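Local coordinates for Lin1840 protein (Listeria innocua serovar 6a, PDB 4ZOC), which probably hydrolyses terminal, non-reducing beta-D-glucosyl residues to release beta-D-glucose, acting as a family 3 beta-glucosidase in beta-1,2-glucan breakdown, at residues L233-F238 and V266-W271; G272-V277 and T304-H309; A452-M457 and Q494-P499. The protein carries 2 engineered substitutions. All coordinates share one frame; numbering follows the deposited sequence.

Contact 1 of 3, residues L233-F238 and V266-W271. Engineered in segment 266-271: A270 (natural residue Asp). With BGC (beta-D-glucopyranose), chain G.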
loop_
_atom_site.group_PDB
_atom_site.type_symbol
_atom_site.label_atom_id
_atom_site.label_comp_id
_atom_site.label_asym_id
_atom_site.label_seq_id
_atom_site.Cartn_x
_atom_site.Cartn_y
_atom_site.Cartn_z
ATOM N N LEU A 233 -2.634 2.327 -30.755
ATOM C CA LEU A 233 -3.551 1.489 -30.001
ATOM C C LEU A 233 -3.359 1.704 -28.484
ATOM O O LEU A 233 -2.318 2.204 -28.070
ATOM C CB LEU A 233 -3.320 0.000 -30.269
ATOM C CG LEU A 233 -3.618 -0.546 -31.684
ATOM C CD1 LEU A 233 -2.465 -0.310 -32.630
ATOM C CD2 LEU A 233 -3.957 -2.042 -31.580
ATOM N N VAL A 234 -4.347 1.331 -27.706
ATOM C CA VAL A 234 -4.251 1.233 -26.265
ATOM C C VAL A 234 -4.712 -0.147 -25.854
ATOM O O VAL A 234 -5.643 -0.696 -26.447
ATOM C CB VAL A 234 -5.084 2.326 -25.593
ATOM C CG1 VAL A 234 -5.089 2.192 -24.058
ATOM C CG2 VAL A 234 -4.524 3.664 -25.966
ATOM N N MET A 235 -4.110 -0.713 -24.807
ATOM C CA MET A 235 -4.518 -2.024 -24.306
ATOM C C MET A 235 -5.060 -1.867 -22.885
ATOM O O MET A 235 -4.518 -1.061 -22.104
ATOM C CB MET A 235 -3.308 -3.006 -24.269
ATOM C CG MET A 235 -3.602 -4.358 -23.648
ATOM S SD MET A 235 -2.159 -5.382 -23.370
ATOM C CE MET A 235 -1.664 -5.696 -25.073
ATOM N N THR A 236 -6.143 -2.583 -22.564
ATOM C CA THR A 236 -6.733 -2.516 -21.181
ATOM C C THR A 236 -5.836 -3.165 -20.117
ATOM O O THR A 236 -4.899 -3.899 -20.475
ATOM C CB THR A 236 -8.102 -3.201 -21.143
ATOM O OG1 THR A 236 -7.962 -4.645 -21.187
ATOM C CG2 THR A 236 -9.020 -2.618 -22.239
ATOM N N ALA A 237 -6.120 -2.867 -18.826
ATOM C CA ALA A 237 -5.369 -3.483 -17.735
ATOM C C ALA A 237 -6.176 -4.634 -17.087
ATOM O O ALA A 237 -7.395 -4.661 -17.125
ATOM C CB ALA A 237 -5.075 -2.404 -16.667
ATOM N N PHE A 238 -5.451 -5.543 -16.432
ATOM C CA PHE A 238 -6.069 -6.588 -15.671
ATOM C C PHE A 238 -6.791 -6.184 -14.400
ATOM O O PHE A 238 -7.723 -6.910 -13.946
ATOM C CB PHE A 238 -5.042 -7.622 -15.299
ATOM C CG PHE A 238 -4.512 -8.400 -16.453
ATOM C CD1 PHE A 238 -5.376 -9.202 -17.210
ATOM C CD2 PHE A 238 -3.173 -8.364 -16.771
ATOM C CE1 PHE A 238 -4.888 -9.973 -18.233
ATOM C CE2 PHE A 238 -2.681 -9.159 -17.816
ATOM C CZ PHE A 238 -3.534 -9.916 -18.559
ATOM N N VAL A 266 -7.915 1.572 -31.873
ATOM C CA VAL A 266 -8.321 0.276 -31.396
ATOM C C VAL A 266 -7.970 0.216 -29.891
ATOM O O VAL A 266 -6.841 0.460 -29.523
ATOM C CB VAL A 266 -7.677 -0.853 -32.207
ATOM C CG1 VAL A 266 -7.885 -2.233 -31.548
ATOM C CG2 VAL A 266 -8.228 -0.823 -33.661
ATOM N N LEU A 267 -8.971 -0.112 -29.067
ATOM C CA LEU A 267 -8.736 -0.505 -27.666
ATOM C C LEU A 267 -8.784 -2.050 -27.653
ATOM O O LEU A 267 -9.841 -2.684 -28.004
ATOM C CB LEU A 267 -9.769 0.174 -26.744
ATOM C CG LEU A 267 -9.674 -0.158 -25.247
ATOM C CD1 LEU A 267 -8.322 0.296 -24.669
ATOM C CD2 LEU A 267 -10.817 0.408 -24.494
ATOM N N ILE A 268 -7.648 -2.687 -27.354
ATOM C CA ILE A 268 -7.522 -4.157 -27.286
ATOM C C ILE A 268 -7.454 -4.572 -25.827
ATOM O O ILE A 268 -6.872 -3.866 -24.978
ATOM C CB ILE A 268 -6.215 -4.635 -28.091
ATOM C CG1 ILE A 268 -6.147 -6.182 -28.148
ATOM C CG2 ILE A 268 -4.939 -4.027 -27.497
ATOM C CD1 ILE A 268 -4.887 -6.742 -28.903
ATOM N N SER A 269 -8.088 -5.675 -25.506
ATOM C CA SER A 269 -7.976 -6.247 -24.190
ATOM C C SER A 269 -6.625 -6.794 -23.932
ATOM O O SER A 269 -5.971 -7.317 -24.831
ATOM C CB SER A 269 -9.035 -7.349 -23.957
ATOM O OG SER A 269 -8.696 -8.625 -24.534
ATOM N N ALA A 270 -6.183 -6.730 -22.667
ATOM C CA ALA A 270 -5.131 -7.611 -22.224
ATOM C C ALA A 270 -5.606 -9.079 -22.391
ATOM O O ALA A 270 -6.846 -9.344 -22.583
ATOM C CB ALA A 270 -4.718 -7.280 -20.800
ATOM N N TRP A 271 -4.678 -10.061 -22.290
ATOM C CA TRP A 271 -5.007 -11.438 -22.571
ATOM C C TRP A 271 -6.094 -11.983 -21.652
ATOM O O TRP A 271 -5.927 -12.036 -20.463
ATOM C CB TRP A 271 -3.802 -12.327 -22.499
ATOM C CG TRP A 271 -4.009 -13.791 -22.880
ATOM C CD1 TRP A 271 -4.763 -14.707 -22.220
ATOM C CD2 TRP A 271 -3.410 -14.490 -23.972
ATOM N NE1 TRP A 271 -4.662 -15.929 -22.800
ATOM C CE2 TRP A 271 -3.821 -15.831 -23.877
ATOM C CE3 TRP A 271 -2.464 -14.149 -24.925
ATOM C CZ2 TRP A 271 -3.390 -16.816 -24.777
ATOM C CZ3 TRP A 271 -2.075 -15.106 -25.846
ATOM C CH2 TRP A 271 -2.499 -16.429 -25.739
HETATM C C2 BGC G . -0.755 -16.781 -20.978
HETATM C C3 BGC G . -1.526 -15.598 -20.299
HETATM C C4 BGC G . -0.674 -14.278 -20.222
HETATM C C5 BGC G . -0.126 -14.031 -21.646
HETATM C C6 BGC G . 0.691 -12.779 -21.627
HETATM C C1 BGC G . -0.336 -16.326 -22.329
HETATM O O1 BGC G . 0.310 -17.403 -23.050
HETATM O O2 BGC G . -1.569 -17.944 -21.094
HETATM O O3 BGC G . -1.973 -16.011 -18.990
HETATM O O4 BGC G . -1.412 -13.131 -19.654
HETATM O O5 BGC G . 0.541 -15.217 -22.190
HETATM O O6 BGC G . 1.839 -13.030 -20.821
#
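Aliphatic side chains meet on both faces of two parallel strands, 233-236 and 266-268. On one face L233 lies alongside V266, and M235 CB rests 3.8 Å from I268 CG2; on the other, V234 CG1 meets L267 CD1 obliquely at 3.8 Å. L267 CD1 also leans on the methyl CG2 of T236, crossing it at about a right angle. M235 runs extended through its first two torsions, which carries SD to A270, an engineered residue (Asp in the natural sequence); only CE turns aside. The methyl of A270 sits over one face of F238, with CB 3.9 Å from the ring centroid, while W271 O approaches the edge of that ring at F238 CE1, 3.2 Å away. S269-A270-W271 matches the Ser-Asp-Trp sequence of family 3 glycosidases, consistent with the natural Asp being the nucleophile. The W271 indole is a platform: BGC C1 stands 3.7 Å above the plane, over the ring centre.

Between the strands runs a parallel backbone ladder, its shortest bond T236 N to I268 O at 2.8 Å. Where it ends, a side chain takes over. T236 OG1, held between backbone N and carbonyl carbon (chi1 74°), accepts A270 N at 3.1 Å with an N-H...O angle of 160°, and is also bonded to T247 OG1. S269 OG donates to A270 O from above the carbonyl plane.

R572 of the second subunit binds both W271 O and the sugar, which E473 also holds. Strand 187-193 flanks 233-236 on its other side, helix 250-260 packs on L267, and helix 273-276 touches T236 and F238.

Contact 2 of 3, residues G272-V277 and T304-H309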
loop_
_atom_site.group_PDB
_atom_site.type_symbol
_atom_site.label_atom_id
_atom_site.label_comp_id
_atom_site.label_asym_id
_atom_site.label_seq_id
_atom_site.Cartn_x
_atom_site.Cartn_y
_atom_site.Cartn_z
ATOM N N GLY A 272 -7.213 -12.400 -22.275
ATOM C CA GLY A 272 -8.337 -12.926 -21.587
ATOM C C GLY A 272 -9.082 -11.943 -20.668
ATOM O O GLY A 272 -10.010 -12.383 -19.977
ATOM N N ALA A 273 -8.749 -10.635 -20.665
ATOM C CA ALA A 273 -9.266 -9.752 -19.657
ATOM C C ALA A 273 -10.776 -9.520 -19.843
ATOM O O ALA A 273 -11.497 -9.115 -18.901
ATOM C CB ALA A 273 -8.543 -8.413 -19.736
ATOM N N VAL A 274 -11.283 -9.735 -21.048
ATOM C CA VAL A 274 -12.758 -9.651 -21.220
ATOM C C VAL A 274 -13.468 -10.759 -20.407
ATOM O O VAL A 274 -14.357 -10.462 -19.616
ATOM C CB VAL A 274 -13.169 -9.710 -22.713
ATOM C CG1 VAL A 274 -14.671 -9.785 -22.790
ATOM C CG2 VAL A 274 -12.641 -8.477 -23.495
ATOM N N ALA A 275 -13.054 -12.024 -20.585
ATOM C CA ALA A 275 -13.609 -13.188 -19.881
ATOM C C ALA A 275 -13.395 -13.068 -18.375
ATOM O O ALA A 275 -14.234 -13.435 -17.543
ATOM C CB ALA A 275 -12.991 -14.472 -20.444
ATOM N N GLU A 276 -12.320 -12.407 -18.027
ATOM C CA GLU A 276 -11.823 -12.357 -16.628
ATOM C C GLU A 276 -12.626 -11.382 -15.815
ATOM O O GLU A 276 -12.546 -11.406 -14.591
ATOM C CB GLU A 276 -10.327 -12.102 -16.584
ATOM C CG GLU A 276 -9.552 -13.390 -16.963
ATOM C CD GLU A 276 -8.099 -13.198 -17.265
ATOM O OE1 GLU A 276 -7.579 -12.116 -16.937
ATOM O OE2 GLU A 276 -7.531 -14.212 -17.741
ATOM N N VAL A 277 -13.440 -10.538 -16.449
ATOM C CA VAL A 277 -14.305 -9.632 -15.660
ATOM C C VAL A 277 -15.323 -10.498 -14.884
ATOM O O VAL A 277 -15.858 -10.080 -13.798
ATOM C CB VAL A 277 -14.929 -8.472 -16.474
ATOM C CG1 VAL A 277 -13.915 -7.696 -17.252
ATOM C CG2 VAL A 277 -16.022 -8.914 -17.424
ATOM N N THR A 304 -9.962 -14.856 -26.015
ATOM C CA THR A 304 -11.193 -15.380 -25.376
ATOM C C THR A 304 -12.366 -15.159 -26.336
ATOM O O THR A 304 -12.221 -14.458 -27.351
ATOM C CB THR A 304 -11.427 -14.818 -23.924
ATOM O OG1 THR A 304 -11.338 -13.368 -23.923
ATOM C CG2 THR A 304 -10.410 -15.406 -23.020
ATOM N N THR A 305 -13.492 -15.786 -25.980
ATOM C CA THR A 305 -14.579 -16.045 -26.846
ATOM C C THR A 305 -15.883 -15.401 -26.424
ATOM O O THR A 305 -16.890 -15.764 -26.974
ATOM C CB THR A 305 -14.797 -17.543 -27.004
ATOM O OG1 THR A 305 -15.123 -18.115 -25.745
ATOM C CG2 THR A 305 -13.545 -18.253 -27.515
ATOM N N CYS A 306 -15.898 -14.390 -25.534
ATOM C CA CYS A 306 -17.102 -13.770 -25.178
ATOM C C CYS A 306 -17.768 -13.076 -26.366
ATOM O O CYS A 306 -18.956 -13.294 -26.614
ATOM C CB CYS A 306 -16.918 -12.723 -24.030
ATOM S SG CYS A 306 -16.148 -13.456 -22.586
ATOM N N TYR A 307 -17.029 -12.218 -27.077
ATOM C CA TYR A 307 -17.591 -11.555 -28.243
ATOM C C TYR A 307 -18.100 -12.528 -29.262
ATOM O O TYR A 307 -19.294 -12.464 -29.691
ATOM C CB TYR A 307 -16.620 -10.577 -28.908
ATOM C CG TYR A 307 -16.400 -9.226 -28.161
ATOM C CD1 TYR A 307 -17.172 -8.838 -27.042
ATOM C CD2 TYR A 307 -15.397 -8.358 -28.582
ATOM C CE1 TYR A 307 -16.982 -7.624 -26.442
ATOM C CE2 TYR A 307 -15.217 -7.130 -27.991
ATOM C CZ TYR A 307 -15.987 -6.777 -26.871
ATOM O OH TYR A 307 -15.859 -5.561 -26.301
ATOM N N ILE A 308 -17.205 -13.428 -29.659
ATOM C CA ILE A 308 -17.521 -14.354 -30.753
ATOM C C ILE A 308 -18.807 -15.174 -30.492
ATOM O O ILE A 308 -19.654 -15.319 -31.377
ATOM C CB ILE A 308 -16.246 -15.127 -31.135
ATOM C CG1 ILE A 308 -16.355 -15.646 -32.569
ATOM C CG2 ILE A 308 -15.926 -16.255 -30.193
ATOM C CD1 ILE A 308 -15.910 -14.647 -33.608
ATOM N N HIS A 309 -18.977 -15.662 -29.265
ATOM C CA HIS A 309 -20.119 -16.508 -28.934
ATOM C C HIS A 309 -21.374 -15.741 -28.477
ATOM O O HIS A 309 -22.491 -16.261 -28.638
ATOM C CB HIS A 309 -19.711 -17.587 -27.926
ATOM C CG HIS A 309 -18.742 -18.586 -28.474
ATOM N ND1 HIS A 309 -18.777 -19.025 -29.779
ATOM C CD2 HIS A 309 -17.685 -19.214 -27.898
ATOM C CE1 HIS A 309 -17.767 -19.859 -29.993
ATOM N NE2 HIS A 309 -17.098 -19.999 -28.863
HETATM O O HOH W 1 -10.131 -10.958 -23.342
#
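A small apolar contact with a water bridge at its edge joins the short, weakly bonded helix 273-276 to the beginning of helix 306-316, at the C-terminal ends of two barrel strands. T304 and C306 present their side chains to V274 and A275. The T304 methyl CG2 touches two residues, 3.5 Å from G272 CA and 3.8 Å from A275 CB. Two residues on, C306 SG lies against A275, 3.7 Å from its CA, and C306 CB meets V274 CG1 at 3.9 Å.

In the TIM barrel these are the segments that follow strands 266-268 and 301-302, the seventh and eighth, so the contact closes a beta-alpha-beta unit whose main helix, 286-295, also packs on V274 and Y307. G272 makes the bend out of the seventh strand's loop at positive phi (66°).

No direct hydrogen bond crosses. Water 1 instead accepts from V274 N at 2.8 Å and donates to T304 OG1, also at 2.8 Å. That hydroxyl has a second partner in E301, whose carboxylate in addition takes C306 N and Y307 N in the first turn of helix 306-316. On the other segment, E276 forms a salt bridge to R572 of the second subunit.

Contact 3 of 3, residues A452-M457 and Q494-P499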
loop_
_atom_site.group_PDB
_atom_site.type_symbol
_atom_site.label_atom_id
_atom_site.label_comp_id
_atom_site.label_asym_id
_atom_site.label_seq_id
_atom_site.Cartn_x
_atom_site.Cartn_y
_atom_site.Cartn_z
ATOM N N ALA A 452 40.352 -20.732 -4.119
ATOM C CA ALA A 452 41.527 -20.968 -4.997
ATOM C C ALA A 452 41.646 -19.943 -6.128
ATOM O O ALA A 452 42.802 -19.454 -6.418
ATOM C CB ALA A 452 41.460 -22.372 -5.557
ATOM N N ALA A 453 40.538 -19.612 -6.790
ATOM C CA ALA A 453 40.578 -18.625 -7.892
ATOM C C ALA A 453 40.964 -17.226 -7.438
ATOM O O ALA A 453 41.754 -16.517 -8.083
ATOM C CB ALA A 453 39.256 -18.579 -8.675
ATOM N N VAL A 454 40.415 -16.838 -6.296
ATOM C CA VAL A 454 40.688 -15.507 -5.690
ATOM C C VAL A 454 42.150 -15.412 -5.239
ATOM O O VAL A 454 42.808 -14.425 -5.507
ATOM C CB VAL A 454 39.698 -15.186 -4.560
ATOM C CG1 VAL A 454 40.030 -13.876 -3.869
ATOM C CG2 VAL A 454 38.265 -15.155 -5.059
ATOM N N GLN A 455 42.656 -16.454 -4.613
ATOM C CA GLN A 455 44.114 -16.520 -4.247
ATOM C C GLN A 455 45.035 -16.247 -5.395
ATOM O O GLN A 455 45.979 -15.478 -5.256
ATOM C CB GLN A 455 44.474 -17.878 -3.627
ATOM C CG GLN A 455 44.393 -17.870 -2.117
ATOM C CD GLN A 455 44.393 -19.265 -1.456
ATOM O OE1 GLN A 455 44.076 -19.404 -0.264
ATOM N NE2 GLN A 455 44.736 -20.288 -2.221
ATOM N N ASN A 456 44.752 -16.890 -6.525
ATOM C CA ASN A 456 45.456 -16.729 -7.785
ATOM C C ASN A 456 45.399 -15.367 -8.415
ATOM O O ASN A 456 46.411 -14.849 -8.931
ATOM C CB ASN A 456 44.935 -17.763 -8.820
ATOM C CG ASN A 456 45.271 -19.215 -8.446
ATOM O OD1 ASN A 456 46.188 -19.477 -7.668
ATOM N ND2 ASN A 456 44.557 -20.173 -9.053
ATOM N N MET A 457 44.233 -14.748 -8.381
ATOM C CA MET A 457 44.009 -13.439 -9.003
ATOM C C MET A 457 44.184 -12.236 -8.086
ATOM O O MET A 457 44.602 -12.376 -6.947
ATOM C CB MET A 457 42.551 -13.495 -9.466
ATOM C CG MET A 457 42.381 -14.566 -10.538
ATOM S SD MET A 457 43.174 -14.369 -12.134
ATOM C CE MET A 457 44.695 -15.313 -11.911
ATOM N N GLN A 494 34.170 -11.586 0.666
ATOM C CA GLN A 494 34.714 -10.435 1.400
ATOM C C GLN A 494 35.831 -10.915 2.341
ATOM O O GLN A 494 36.789 -10.210 2.614
ATOM C CB GLN A 494 33.604 -9.813 2.200
ATOM C CG GLN A 494 34.001 -8.477 2.767
ATOM C CD GLN A 494 34.764 -8.564 4.028
ATOM O OE1 GLN A 494 34.583 -9.503 4.802
ATOM N NE2 GLN A 494 35.684 -7.556 4.260
ATOM N N THR A 495 35.695 -12.103 2.828
ATOM C CA THR A 495 36.695 -12.653 3.761
ATOM C C THR A 495 38.050 -12.929 3.119
ATOM O O THR A 495 39.017 -13.081 3.820
ATOM C CB THR A 495 36.261 -13.913 4.505
ATOM O OG1 THR A 495 36.277 -15.092 3.677
ATOM C CG2 THR A 495 34.937 -13.729 5.244
ATOM N N LEU A 496 38.121 -12.959 1.814
ATOM C CA LEU A 496 39.314 -13.462 1.115
ATOM C C LEU A 496 40.342 -12.349 0.933
ATOM O O LEU A 496 41.397 -12.571 0.438
ATOM C CB LEU A 496 38.936 -14.158 -0.225
ATOM C CG LEU A 496 37.912 -15.241 -0.078
ATOM C CD1 LEU A 496 37.537 -15.831 -1.434
ATOM C CD2 LEU A 496 38.310 -16.379 0.873
ATOM N N GLY A 497 40.048 -11.156 1.357
ATOM C CA GLY A 497 41.076 -10.098 1.386
ATOM C C GLY A 497 41.403 -9.353 0.122
ATOM O O GLY A 497 42.274 -8.436 0.183
ATOM N N LYS A 498 40.728 -9.648 -1.016
ATOM C CA LYS A 498 41.000 -8.950 -2.272
ATOM C C LYS A 498 39.871 -8.005 -2.600
ATOM O O LYS A 498 38.796 -8.221 -2.129
ATOM C CB LYS A 498 41.105 -9.968 -3.426
ATOM C CG LYS A 498 42.196 -11.011 -3.069
ATOM C CD LYS A 498 43.411 -11.094 -3.928
ATOM C CE LYS A 498 44.379 -12.111 -3.328
ATOM N NZ LYS A 498 45.022 -12.876 -4.404
ATOM N N PRO A 499 40.120 -6.984 -3.415
ATOM C CA PRO A 499 38.998 -6.032 -3.716
ATOM C C PRO A 499 37.948 -6.696 -4.570
ATOM O O PRO A 499 38.270 -7.547 -5.433
ATOM C CB PRO A 499 39.650 -4.899 -4.494
ATOM C CG PRO A 499 41.169 -5.085 -4.311
ATOM C CD PRO A 499 41.446 -6.486 -3.867
#
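Hydrogen bonding dominates this contact: the ammonium group of K498 is gripped by two carbonyls of the last turn of helix 444-456 and that of M457, just beyond it. NZ donates to M457 O at 2.6 Å, nearly along the C=O axis, and to V454 O at 2.9 Å, where it lies in the carbonyl plane on a lone pair. A third bond, to Q455 O, also 2.9 Å, is weak. The helix dipole would favour a positive charge here. Bends at chi2 (-116°) and chi4 (142°) steer the lysine chain to this spot.

Apolar contacts involve the lysine's proximal carbons and L496. V454 carries them with both methyls: CG1 packs 3.7 Å from K498 CG as the side chains slide past each other in opposite directions, and CG2 meets L496 CD1 at 3.8 Å, crossing at about a right angle.

The partner segment opens with a type I turn, Q494 to G497, which ends helix 484-494 with positive phi at G497. Within the family 3 C-terminal domain, the two segments precede the neighbouring parallel strands 459-465 and 500-505, and P499 bonds to V460 through the backbone. A453 of the helix and M457 after it touch strand 432-436.

Overall arrangement
From the N terminus, contact 1 comes first, closing the loop from 233-238 to 266-271 that carries helix 250-260 and joining the sixth and seventh barrel strands. Contact 2 opens immediately afterwards with 272-277 and closes at 304-309, after helix 286-295 and the eighth strand. The pair follow in series, without nesting or crossing, yet touch, with centres about 12 Å apart: S269 packs on V274, and F238 on E276. Contact 3 closes the later loop from 452-457 to 494-499 in the C-terminal domain, tying the end of helix 444-456 to the turn after helix 484-494; its centre lies about 52 Å from that of contact 1, on the opposite side of the chain's centre.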